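Side-chain contacts in titin (Homo sapiens, PDB 1WAA), which forms the giant elastic filament of striated muscle, here represented by its I27 immunoglobulin domain, one of the modules that resist stretching force: residues Y13-E16 against T22-F25; I27-P32 against V75-A80; E52-G57 against I61-N66. All blocks are in the same frame, centred on the assembly; numbering follows the deposited sequence.

Interaction 1. Residues Y13-E16 against T22-F25; sequences YGVE and TAHF. With ZN (zinc ion), chain G.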
ATOM      1  N   TYR E  13       0.983  23.604  -7.489  1.00 32.98           N
ATOM      2  CA  TYR E  13       0.686  25.024  -7.709  1.00 35.47           C
ATOM      3  C   TYR E  13       0.658  25.786  -6.393  1.00 34.94           C
ATOM      4  O   TYR E  13       0.561  25.187  -5.307  1.00 34.23           O
ATOM      5  CB  TYR E  13      -0.582  25.279  -8.565  1.00 39.88           C
ATOM      6  CG  TYR E  13      -1.834  24.553  -8.124  1.00 44.93           C
ATOM      7  CD1 TYR E  13      -2.130  24.374  -6.754  1.00 47.71           C
ATOM      8  CD2 TYR E  13      -2.737  24.051  -9.082  1.00 48.28           C
ATOM      9  CE1 TYR E  13      -3.281  23.694  -6.343  1.00 51.87           C
ATOM     10  CE2 TYR E  13      -3.905  23.372  -8.690  1.00 52.43           C
ATOM     11  CZ  TYR E  13      -4.165  23.194  -7.317  1.00 52.39           C
ATOM     12  OH  TYR E  13      -5.306  22.527  -6.920  1.00 52.27           O
ATOM     13  N   GLY E  14       0.799  27.106  -6.509  1.00 33.44           N
ATOM     14  CA  GLY E  14       0.895  27.989  -5.360  1.00 32.48           C
ATOM     15  C   GLY E  14      -0.364  27.954  -4.533  1.00 32.02           C
ATOM     16  O   GLY E  14      -1.454  27.757  -5.079  1.00 32.30           O
ATOM     17  N   VAL E  15      -0.191  28.128  -3.219  1.00 30.34           N
ATOM     18  CA  VAL E  15      -1.273  28.185  -2.236  1.00 29.28           C
ATOM     19  C   VAL E  15      -1.104  29.463  -1.433  1.00 29.07           C
ATOM     20  O   VAL E  15       0.021  29.845  -1.077  1.00 26.68           O
ATOM     21  CB  VAL E  15      -1.228  26.972  -1.256  1.00 30.04           C
ATOM     22  CG1 VAL E  15      -2.296  27.082  -0.155  1.00 27.72           C
ATOM     23  CG2 VAL E  15      -1.371  25.651  -2.024  1.00 30.09           C
ATOM     24  N   GLU E  16      -2.263  30.142  -1.206  1.00 28.76           N
ATOM     25  CA  GLU E  16      -2.158  31.244  -0.245  1.00 30.33           C
ATOM     26  C   GLU E  16      -3.151  31.034   0.907  1.00 29.96           C
ATOM     27  O   GLU E  16      -4.308  30.640   0.695  1.00 31.75           O
ATOM     28  CB  GLU E  16      -2.462  32.592  -0.927  1.00 31.33           C
ATOM     29  CG  GLU E  16      -2.919  32.485  -2.395  1.00 35.63           C
ATOM     30  CD  GLU E  16      -3.956  33.576  -2.739  1.00 36.39           C
ATOM     31  OE2 GLU E  16      -3.764  34.784  -2.432  1.00 41.45           O
ATOM     32  N   THR E  22      -4.343  26.235   7.580  1.00 26.54           N
ATOM     33  CA  THR E  22      -3.546  25.187   6.986  1.00 26.23           C
ATOM     34  C   THR E  22      -3.537  25.261   5.480  1.00 26.84           C
ATOM     35  O   THR E  22      -4.516  25.675   4.857  1.00 27.86           O
ATOM     36  CB  THR E  22      -3.899  23.765   7.528  1.00 27.96           C
ATOM     37  OG1 THR E  22      -4.410  22.926   6.485  1.00 32.91           O
ATOM     38  CG2 THR E  22      -4.889  23.836   8.660  1.00 20.89           C
ATOM     39  N   ALA E  23      -2.408  24.878   4.911  1.00 25.27           N
ATOM     40  CA  ALA E  23      -2.201  24.890   3.485  1.00 25.53           C
ATOM     41  C   ALA E  23      -1.970  23.443   3.071  1.00 25.72           C
ATOM     42  O   ALA E  23      -1.330  22.693   3.799  1.00 25.89           O
ATOM     43  CB  ALA E  23      -0.977  25.769   3.141  1.00 25.78           C
ATOM     44  N   HIS E  24      -2.523  23.053   1.929  1.00 26.98           N
ATOM     45  CA  HIS E  24      -2.382  21.700   1.407  1.00 28.15           C
ATOM     46  C   HIS E  24      -1.773  21.850   0.042  1.00 29.49           C
ATOM     47  O   HIS E  24      -2.213  22.692  -0.733  1.00 30.17           O
ATOM     48  CB  HIS E  24      -3.752  21.038   1.242  1.00 29.06           C
ATOM     49  CG  HIS E  24      -4.585  21.058   2.492  1.00 32.72           C
ATOM     50  ND1 HIS E  24      -5.596  21.969   2.703  1.00 35.43           N
ATOM     51  CD2 HIS E  24      -4.565  20.262   3.591  1.00 36.04           C
ATOM     52  CE1 HIS E  24      -6.149  21.750   3.888  1.00 37.74           C
ATOM     53  NE2 HIS E  24      -5.541  20.720   4.449  1.00 35.44           N
ATOM     54  N   PHE E  25      -0.730  21.069  -0.234  1.00 29.18           N
ATOM     55  CA  PHE E  25      -0.121  21.021  -1.561  1.00 27.61           C
ATOM     56  C   PHE E  25      -0.336  19.615  -2.130  1.00 29.11           C
ATOM     57  O   PHE E  25      -0.452  18.612  -1.377  1.00 27.07           O
ATOM     58  CB  PHE E  25       1.362  21.309  -1.472  1.00 26.98           C
ATOM     59  CG  PHE E  25       1.671  22.747  -1.200  1.00 29.65           C
ATOM     60  CD1 PHE E  25       1.876  23.629  -2.247  1.00 31.93           C
ATOM     61  CD2 PHE E  25       1.724  23.232   0.110  1.00 29.62           C
ATOM     62  CE1 PHE E  25       2.171  24.985  -2.002  1.00 30.10           C
ATOM     63  CE2 PHE E  25       1.996  24.582   0.352  1.00 28.50           C
ATOM     64  CZ  PHE E  25       2.221  25.446  -0.710  1.00 26.81           C
TER
HETATM   65 ZN    ZN G1090      -6.578  22.952   1.468  1.00 37.32          ZN
HETATM   66  O   HOH W   1      -5.152  24.816   0.837  1.00 14.66           O
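Val15 lays one of its methyls over a face of the Phe25 ring: CG2 sits 3.8 Å from the centroid of that ring, 19° off its normal and displaced toward the rim, a CH-pi contact. The two side chains slant across each other instead of running alongside, and Val15 CB also approaches the ring, 3.8 Å from Phe25 CZ. With CG1 anti to the backbone N (chi1 176°), the valine sends its two branches to different partners. CG2 takes the aromatic face and presses on the backbone, with Val15 CG2 to His24 O at 3.3 Å. CG1 meets the methyl of Ala23, with Val15 CG1 to Ala23 CB at 3.8 Å. A single branched residue thus grips both an aromatic ring and an alanine, and this is the tight part of the contact. Tyr13 adds only its carbonyl, whose O stands oblique to the ring, 3.7 Å from Phe25 CD1.

The other side is looser and more open to solvent. Tyr13 is an exposed residue whose side chain stays clear of segment 22-25, though it packs on a polar side chain of a neighbouring subunit. The imidazole of His24 leads away from Val15 to a zinc ion, with ND1 1.9 Å from the metal. A water is a second ligand of the zinc and also accepts a weak bond from the backbone N of His24; a polar side chain of a neighbouring subunit binds the same zinc, so this margin lies at a contact between chains.

Within the immunoglobulin sandwich the contact bridges the two sheets. Strand 15-18 is an outermost strand of its sheet, bonded through the Val15 backbone to Asn87 and Lys89 of strand 82-91, from which Leu88 reaches Ala23 and Phe25; strand 23-29 lies in the facing sheet between strands 8-10 and 59-64.

Interaction 2. Residues I27-P32 against V75-A80; sequences IELSEP and VSFQAA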
ATOM      1  N   ILE E  27       0.666  17.044  -5.629  1.00 26.36           N
ATOM      2  CA  ILE E  27       1.328  16.770  -6.918  1.00 24.82           C
ATOM      3  C   ILE E  27       1.023  15.362  -7.374  1.00 25.22           C
ATOM      4  O   ILE E  27       0.915  14.449  -6.549  1.00 25.83           O
ATOM      5  CB  ILE E  27       2.850  17.013  -6.845  1.00 24.35           C
ATOM      6  CG1 ILE E  27       3.523  16.803  -8.206  1.00 24.22           C
ATOM      7  CG2 ILE E  27       3.488  16.128  -5.824  1.00 28.81           C
ATOM      8  CD1 ILE E  27       4.961  17.217  -8.209  1.00 26.34           C
ATOM      9  N   GLU E  28       0.875  15.174  -8.685  1.00 25.25           N
ATOM     10  CA  GLU E  28       0.591  13.850  -9.230  1.00 25.67           C
ATOM     11  C   GLU E  28       1.720  13.390 -10.145  1.00 25.50           C
ATOM     12  O   GLU E  28       2.138  14.118 -11.053  1.00 26.94           O
ATOM     13  CB  GLU E  28      -0.727  13.870 -10.000  1.00 27.45           C
ATOM     14  CG  GLU E  28      -1.309  12.487 -10.243  1.00 32.76           C
ATOM     15  CD  GLU E  28      -2.642  12.573 -10.961  1.00 44.35           C
ATOM     16  OE1 GLU E  28      -2.702  12.206 -12.162  1.00 47.13           O
ATOM     17  OE2 GLU E  28      -3.621  13.044 -10.332  1.00 46.55           O
ATOM     18  N   LEU E  29       2.198  12.178  -9.929  1.00 26.42           N
ATOM     19  CA  LEU E  29       3.289  11.640 -10.738  1.00 24.00           C
ATOM     20  C   LEU E  29       2.733  10.734 -11.808  1.00 23.67           C
ATOM     21  O   LEU E  29       1.556  10.391 -11.792  1.00 24.31           O
ATOM     22  CB  LEU E  29       4.243  10.838  -9.842  1.00 25.51           C
ATOM     23  CG  LEU E  29       5.441  11.552  -9.212  1.00 32.41           C
ATOM     24  CD1 LEU E  29       5.330  13.085  -9.180  1.00 29.04           C
ATOM     25  CD2 LEU E  29       5.737  10.989  -7.874  1.00 29.98           C
ATOM     26  N   SER E  30       3.602  10.336 -12.733  1.00 22.75           N
ATOM     27  CA  SER E  30       3.235   9.454 -13.839  1.00 24.03           C
ATOM     28  C   SER E  30       3.079   7.994 -13.401  1.00 24.85           C
ATOM     29  O   SER E  30       2.528   7.187 -14.148  1.00 24.73           O
ATOM     30  CB  SER E  30       4.280   9.561 -14.964  1.00 23.71           C
ATOM     31  OG  SER E  30       5.562   9.264 -14.445  1.00 21.39           O
ATOM     32  N   GLU E  31       3.551   7.687 -12.192  1.00 25.34           N
ATOM     33  CA  GLU E  31       3.633   6.316 -11.654  1.00 25.72           C
ATOM     34  C   GLU E  31       3.349   6.296 -10.174  1.00 24.62           C
ATOM     35  O   GLU E  31       3.719   7.247  -9.451  1.00 25.04           O
ATOM     36  CB  GLU E  31       5.038   5.732 -11.869  1.00 26.97           C
ATOM     37  CG  GLU E  31       5.399   5.496 -13.341  1.00 33.46           C
ATOM     38  CD  GLU E  31       4.740   4.223 -13.931  1.00 42.45           C
ATOM     39  OE1 GLU E  31       4.549   4.158 -15.171  1.00 44.60           O
ATOM     40  OE2 GLU E  31       4.421   3.283 -13.152  1.00 47.57           O
ATOM     41  N   PRO E  32       2.679   5.229  -9.712  1.00 23.68           N
ATOM     42  CA  PRO E  32       2.381   5.065  -8.285  1.00 23.81           C
ATOM     43  C   PRO E  32       3.593   4.565  -7.497  1.00 24.05           C
ATOM     44  O   PRO E  32       4.559   4.057  -8.093  1.00 25.34           O
ATOM     45  CB  PRO E  32       1.288   3.979  -8.280  1.00 24.47           C
ATOM     46  CG  PRO E  32       1.535   3.161  -9.567  1.00 22.24           C
ATOM     47  CD  PRO E  32       2.140   4.132 -10.543  1.00 20.51           C
ATOM     48  N   VAL E  75       7.839  25.765  -1.811  1.00 26.45           N
ATOM     49  CA  VAL E  75       7.652  24.388  -1.446  1.00 26.76           C
ATOM     50  C   VAL E  75       8.089  23.598  -2.674  1.00 27.79           C
ATOM     51  O   VAL E  75       7.680  23.906  -3.799  1.00 28.19           O
ATOM     52  CB  VAL E  75       6.166  24.141  -1.093  1.00 25.83           C
ATOM     53  CG1 VAL E  75       5.818  22.635  -1.076  1.00 24.80           C
ATOM     54  CG2 VAL E  75       5.811  24.825   0.240  1.00 25.83           C
ATOM     55  N   SER E  76       8.944  22.600  -2.477  1.00 27.68           N
ATOM     56  CA  SER E  76       9.385  21.779  -3.599  1.00 28.33           C
ATOM     57  C   SER E  76       9.239  20.288  -3.295  1.00 27.84           C
ATOM     58  O   SER E  76       9.183  19.866  -2.128  1.00 25.86           O
ATOM     59  CB  SER E  76      10.816  22.132  -4.028  1.00 27.95           C
ATOM     60  OG  SER E  76      11.746  21.820  -3.005  1.00 29.82           O
ATOM     61  N   PHE E  77       9.137  19.495  -4.360  1.00 29.11           N
ATOM     62  CA  PHE E  77       8.974  18.055  -4.220  1.00 26.73           C
ATOM     63  C   PHE E  77       9.917  17.401  -5.215  1.00 27.54           C
ATOM     64  O   PHE E  77      10.096  17.909  -6.313  1.00 27.07           O
ATOM     65  CB  PHE E  77       7.540  17.676  -4.553  1.00 27.74           C
ATOM     66  CG  PHE E  77       7.281  16.184  -4.556  1.00 27.31           C
ATOM     67  CD1 PHE E  77       7.380  15.442  -5.745  1.00 24.79           C
ATOM     68  CD2 PHE E  77       6.938  15.517  -3.365  1.00 27.91           C
ATOM     69  CE1 PHE E  77       7.113  14.073  -5.764  1.00 25.77           C
ATOM     70  CE2 PHE E  77       6.696  14.140  -3.355  1.00 27.09           C
ATOM     71  CZ  PHE E  77       6.764  13.406  -4.558  1.00 28.54           C
ATOM     72  N   GLN E  78      10.419  16.242  -4.852  1.00 29.17           N
ATOM     73  CA  GLN E  78      11.245  15.493  -5.802  1.00 29.71           C
ATOM     74  C   GLN E  78      11.071  14.004  -5.580  1.00 30.24           C
ATOM     75  O   GLN E  78      11.016  13.533  -4.439  1.00 30.27           O
ATOM     76  CB  GLN E  78      12.677  15.883  -5.616  1.00 30.41           C
ATOM     77  N   ALA E  79      10.873  13.318  -6.641  1.00 30.42           N
ATOM     78  CA  ALA E  79      10.759  11.863  -6.625  1.00 32.29           C
ATOM     79  C   ALA E  79      11.514  11.327  -7.819  1.00 35.47           C
ATOM     80  O   ALA E  79      11.126  11.561  -8.965  1.00 36.95           O
ATOM     81  CB  ALA E  79       9.299  11.441  -6.720  1.00 31.43           C
ATOM     82  N   ALA E  80      12.583  10.620  -7.522  1.00 36.74           N
ATOM     83  CA  ALA E  80      13.422  10.012  -8.542  1.00 37.07           C
ATOM     84  C   ALA E  80      13.988  11.109  -9.459  1.00 38.14           C
ATOM     85  O   ALA E  80      14.972  11.766  -9.114  1.00 39.73           O
ATOM     86  CB  ALA E  80      12.606   9.002  -9.360  1.00 35.11           C
TER
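Ile27 and Leu29 face Phe77 and Ala79 across the core of the immunoglobulin I-set beta sandwich, with one strand drawn from each sheet. The segment axes are 9.8 Å apart at their closest and their N-to-C directions differ by 15°, a separation bridged by the apolar side chains of these four residues. Phe77 is the large bump. Its CG lies anti to the backbone N (chi1 175°), which carries the ring out from strand 73-79 into the hollow between Ile27 and Leu29. Over one face, near the ring centre, stands the short branch of the isoleucine: Ile27 CG2 is 4.0 Å from the centroid and 13° off the normal. The longer branch, fully extended, runs out to the ring's rim, with Ile27 CD1 3.9 Å from Phe77 CD1.

Leu29 points the opposite way to the phenylalanine and meets its far end obliquely, CD1 lying 4.0 Å from Phe77 CE1. Trp38 packs edge-to-face with the same ring and His60 meets it too, so the phenylalanine is wedged among residues of both sheets. A serine in its place would probably open a gap in the core, leaving Ile27 CG2 without the aromatic face it covers and Leu29 CD1 freer to turn. Farther along, the small Ala79 makes room for the second leucine branch, and Leu29 CD2 settles 3.8 Å from Ala79 CB.

Interaction 3. Residues E52-G57 against I61-N66; sequences EIIEEG and ILILHN. Unlike the reference sequence in segment 52-57: Glu56 (reference Asp). With ZN (zinc ion), chain Y.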
ATOM      1  N   GLU E  52       2.342  17.182   7.727  1.00 25.83           N
ATOM      2  CA  GLU E  52       1.953  15.805   7.388  1.00 25.37           C
ATOM      3  C   GLU E  52       2.302  15.522   5.937  1.00 25.20           C
ATOM      4  O   GLU E  52       1.969  16.299   5.046  1.00 24.98           O
ATOM      5  CB  GLU E  52       0.461  15.588   7.658  1.00 25.61           C
ATOM      6  CG  GLU E  52       0.139  15.515   9.161  0.50 25.73           C
ATOM      7  CD  GLU E  52      -1.315  15.832   9.523  1.00 27.21           C
ATOM      8  OE1 GLU E  52      -2.003  16.551   8.777  1.00 33.40           O
ATOM      9  OE2 GLU E  52      -1.766  15.407  10.603  1.00 33.95           O
ATOM     10  N   ILE E  53       3.003  14.420   5.719  1.00 24.95           N
ATOM     11  CA  ILE E  53       3.480  14.001   4.402  1.00 26.10           C
ATOM     12  C   ILE E  53       2.702  12.733   4.014  1.00 26.40           C
ATOM     13  O   ILE E  53       2.762  11.723   4.709  1.00 26.18           O
ATOM     14  CB  ILE E  53       5.006  13.723   4.441  1.00 26.85           C
ATOM     15  CG1 ILE E  53       5.774  14.995   4.830  1.00 28.99           C
ATOM     16  CG2 ILE E  53       5.524  13.210   3.111  1.00 28.99           C
ATOM     17  CD1 ILE E  53       7.301  14.803   4.946  1.00 27.76           C
ATOM     18  N   ILE E  54       1.953  12.832   2.923  1.00 26.32           N
ATOM     19  CA  ILE E  54       0.956  11.840   2.517  1.00 26.24           C
ATOM     20  C   ILE E  54       1.298  11.312   1.127  1.00 26.27           C
ATOM     21  O   ILE E  54       1.693  12.096   0.233  1.00 25.61           O
ATOM     22  CB  ILE E  54      -0.469  12.521   2.455  1.00 26.93           C
ATOM     23  CG1 ILE E  54      -0.849  13.182   3.803  1.00 28.66           C
ATOM     24  CG2 ILE E  54      -1.558  11.570   1.852  1.00 28.04           C
ATOM     25  CD1 ILE E  54      -1.194  12.255   4.907  1.00 30.38           C
ATOM     26  N   GLU E  55       1.183   9.996   0.956  1.00 25.17           N
ATOM     27  CA  GLU E  55       1.279   9.378  -0.380  1.00 26.54           C
ATOM     28  C   GLU E  55       0.145   8.379  -0.597  1.00 26.26           C
ATOM     29  O   GLU E  55      -0.199   7.589   0.292  1.00 26.42           O
ATOM     30  CB  GLU E  55       2.627   8.695  -0.574  1.00 26.95           C
ATOM     31  N   GLU E  56      -0.450   8.435  -1.779  1.00 25.33           N
ATOM     32  CA  GLU E  56      -1.358   7.408  -2.192  1.00 24.52           C
ATOM     33  C   GLU E  56      -1.384   7.258  -3.690  1.00 24.64           C
ATOM     34  O   GLU E  56      -1.864   8.153  -4.397  1.00 23.25           O
ATOM     35  CB  GLU E  56      -2.763   7.619  -1.674  1.00 24.93           C
ATOM     36  CG  GLU E  56      -3.484   6.283  -1.881  1.00 29.69           C
ATOM     37  CD  GLU E  56      -4.874   6.435  -2.295  1.00 35.46           C
ATOM     38  OE1 GLU E  56      -5.425   7.453  -1.867  1.00 27.74           O
ATOM     39  OE2 GLU E  56      -5.417   5.527  -3.006  1.00 36.84           O
ATOM     40  N   GLY E  57      -0.866   6.122  -4.164  1.00 22.96           N
ATOM     41  CA  GLY E  57      -0.753   5.858  -5.612  1.00 25.47           C
ATOM     42  C   GLY E  57       0.124   6.921  -6.258  1.00 25.00           C
ATOM     43  O   GLY E  57       1.227   7.177  -5.779  1.00 27.67           O
ATOM     44  N   ILE E  61       0.870  14.374  -1.202  1.00 25.63           N
ATOM     45  CA  ILE E  61       0.259  15.524  -0.555  1.00 25.22           C
ATOM     46  C   ILE E  61       1.095  16.010   0.603  1.00 25.57           C
ATOM     47  O   ILE E  61       1.694  15.205   1.310  1.00 25.53           O
ATOM     48  CB  ILE E  61      -1.172  15.158  -0.124  1.00 25.61           C
ATOM     49  CG1 ILE E  61      -2.063  15.002  -1.365  1.00 23.05           C
ATOM     50  CG2 ILE E  61      -1.767  16.177   0.904  1.00 23.64           C
ATOM     51  CD1 ILE E  61      -3.183  14.019  -1.196  1.00 24.95           C
ATOM     52  N   LEU E  62       1.135  17.328   0.796  1.00 25.28           N
ATOM     53  CA  LEU E  62       1.779  17.904   1.962  1.00 24.30           C
ATOM     54  C   LEU E  62       0.755  18.788   2.651  1.00 25.44           C
ATOM     55  O   LEU E  62       0.161  19.656   1.993  1.00 25.00           O
ATOM     56  CB  LEU E  62       2.950  18.784   1.541  1.00 26.56           C
ATOM     57  CG  LEU E  62       3.610  19.569   2.681  1.00 24.70           C
ATOM     58  CD1 LEU E  62       4.307  18.629   3.649  1.00 22.09           C
ATOM     59  CD2 LEU E  62       4.586  20.549   2.130  1.00 23.63           C
ATOM     60  N   ILE E  63       0.527  18.537   3.939  1.00 22.43           N
ATOM     61  CA  ILE E  63      -0.346  19.384   4.768  1.00 23.17           C
ATOM     62  C   ILE E  63       0.469  20.129   5.836  1.00 24.36           C
ATOM     63  O   ILE E  63       1.214  19.508   6.590  1.00 24.67           O
ATOM     64  CB  ILE E  63      -1.489  18.601   5.466  1.00 20.90           C
ATOM     65  CG1 ILE E  63      -2.161  17.621   4.502  1.00 18.69           C
ATOM     66  CG2 ILE E  63      -2.530  19.604   6.017  1.00 23.51           C
ATOM     67  CD1 ILE E  63      -3.172  16.687   5.164  1.00 22.06           C
ATOM     68  N   LEU E  64       0.322  21.448   5.869  1.00 24.05           N
ATOM     69  CA  LEU E  64       1.008  22.282   6.853  1.00 23.85           C
ATOM     70  C   LEU E  64      -0.054  23.058   7.629  1.00 24.31           C
ATOM     71  O   LEU E  64      -0.778  23.886   7.074  1.00 24.74           O
ATOM     72  CB  LEU E  64       1.990  23.238   6.162  1.00 24.08           C
ATOM     73  CG  LEU E  64       3.012  22.678   5.150  1.00 26.74           C
ATOM     74  CD1 LEU E  64       3.668  23.808   4.344  1.00 24.69           C
ATOM     75  CD2 LEU E  64       4.086  21.814   5.832  1.00 25.57           C
ATOM     76  N   HIS E  65      -0.165  22.732   8.907  1.00 23.98           N
ATOM     77  CA  HIS E  65      -1.149  23.302   9.794  1.00 23.10           C
ATOM     78  C   HIS E  65      -0.560  24.500  10.472  1.00 25.67           C
ATOM     79  O   HIS E  65       0.669  24.602  10.622  1.00 26.34           O
ATOM     80  CB  HIS E  65      -1.494  22.287  10.865  1.00 23.25           C
ATOM     81  CG  HIS E  65      -2.334  21.156  10.373  1.00 25.05           C
ATOM     82  ND1 HIS E  65      -3.670  21.305  10.071  1.00 28.93           N
ATOM     83  CD2 HIS E  65      -2.040  19.855  10.151  1.00 24.91           C
ATOM     84  CE1 HIS E  65      -4.159  20.146   9.676  1.00 26.65           C
ATOM     85  NE2 HIS E  65      -3.193  19.249   9.725  1.00 28.73           N
ATOM     86  N   ASN E  66      -1.447  25.393  10.917  1.00 25.16           N
ATOM     87  CA  ASN E  66      -1.054  26.540  11.706  1.00 27.33           C
ATOM     88  C   ASN E  66       0.126  27.286  11.058  1.00 27.42           C
ATOM     89  O   ASN E  66       1.165  27.528  11.688  1.00 26.65           O
ATOM     90  CB  ASN E  66      -0.780  26.084  13.144  1.00 27.32           C
ATOM     91  CG  ASN E  66      -1.017  27.175  14.156  1.00 33.32           C
ATOM     92  OD1 ASN E  66      -0.242  28.118  14.245  1.00 35.00           O
ATOM     93  ND2 ASN E  66      -2.099  27.051  14.940  1.00 38.73           N
TER
HETATM   94 ZN    ZN Y1089      -3.615  17.182   9.647  1.00 26.62          ZN
HETATM   95  O   HOH W   2      -4.338  16.530  11.635  1.00 26.33           O
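Glu52 reaches across to His65 through a shared zinc ion. Its CG lies anti to the carbonyl carbon (chi1 -73°) and the chain beyond is extended, which brings OE1 to 1.9 Å from the metal; His65 binds through NE2 at 2.1 Å from the same zinc. Carboxylate and imidazole planes are 79° apart, with the carboxylate carbon at the ring's edge. The 3.1 Å between Glu52 OE1 and His65 NE2 reflects their common metal and is no hydrogen bond. A water, which also donates to Glu52 OE2, and an acidic side chain of a neighbouring subunit complete the zinc shell; a basic side chain of that subunit forms a salt bridge with OE2. Ile63 CG2 covers one face of the imidazole, offset toward its rim, and, with the NE2-zinc bond, probably limits its rotation.

The backbone of Glu52 pairs both ways with Ile63, Glu52 N to Ile63 O at 2.8 Å and Glu52 O accepting from Ile63 N. Ile53 follows in a non-hydrogen-bonded pair with Leu62, on the Trp38 side, where the two side chains cross obliquely, with Ile53 CG1 4.1 Å from Leu62 CD1. Ile54 returns to the face of Glu52 and Ile63. Its backbone again makes two bonds, and the one from Ile61 N to Ile54 O is nearly straight (175°). On that face the two beta-branched residues meet, Ile54 CB to Ile61 CB at 3.8 Å.

Alternating hydrogen-bonded and non-hydrogen-bonded pairs mark the antiparallel beta hairpin of strands 51-56 and 59-64, at the margin of an immunoglobulin sheet, whose metal-bearing end is an inter-subunit zinc site.

Strand 23-29 is shared by interactions 1 and 2 and is hydrogen-bonded to strand 59-64 of interaction 3. The centres of interactions 1 and 2 lie about 16 Å apart on opposite sides of the domain centre, and the two meet where Phe25 CZ packs 3.8 Å from Val75 CG2. Interaction 3, its centre about 11 Å from that of interaction 1, adjoins it in the same sheet: a probable hydrogen bond joins Phe25 N to Leu62 O at 2.8 Å. Interaction 3 is nested in the chain loop that interaction 2 closes. The zinc ions of interactions 1 and 3 are 10.4 Å apart, both at subunit contacts, whereas interaction 2 belongs to the apolar core.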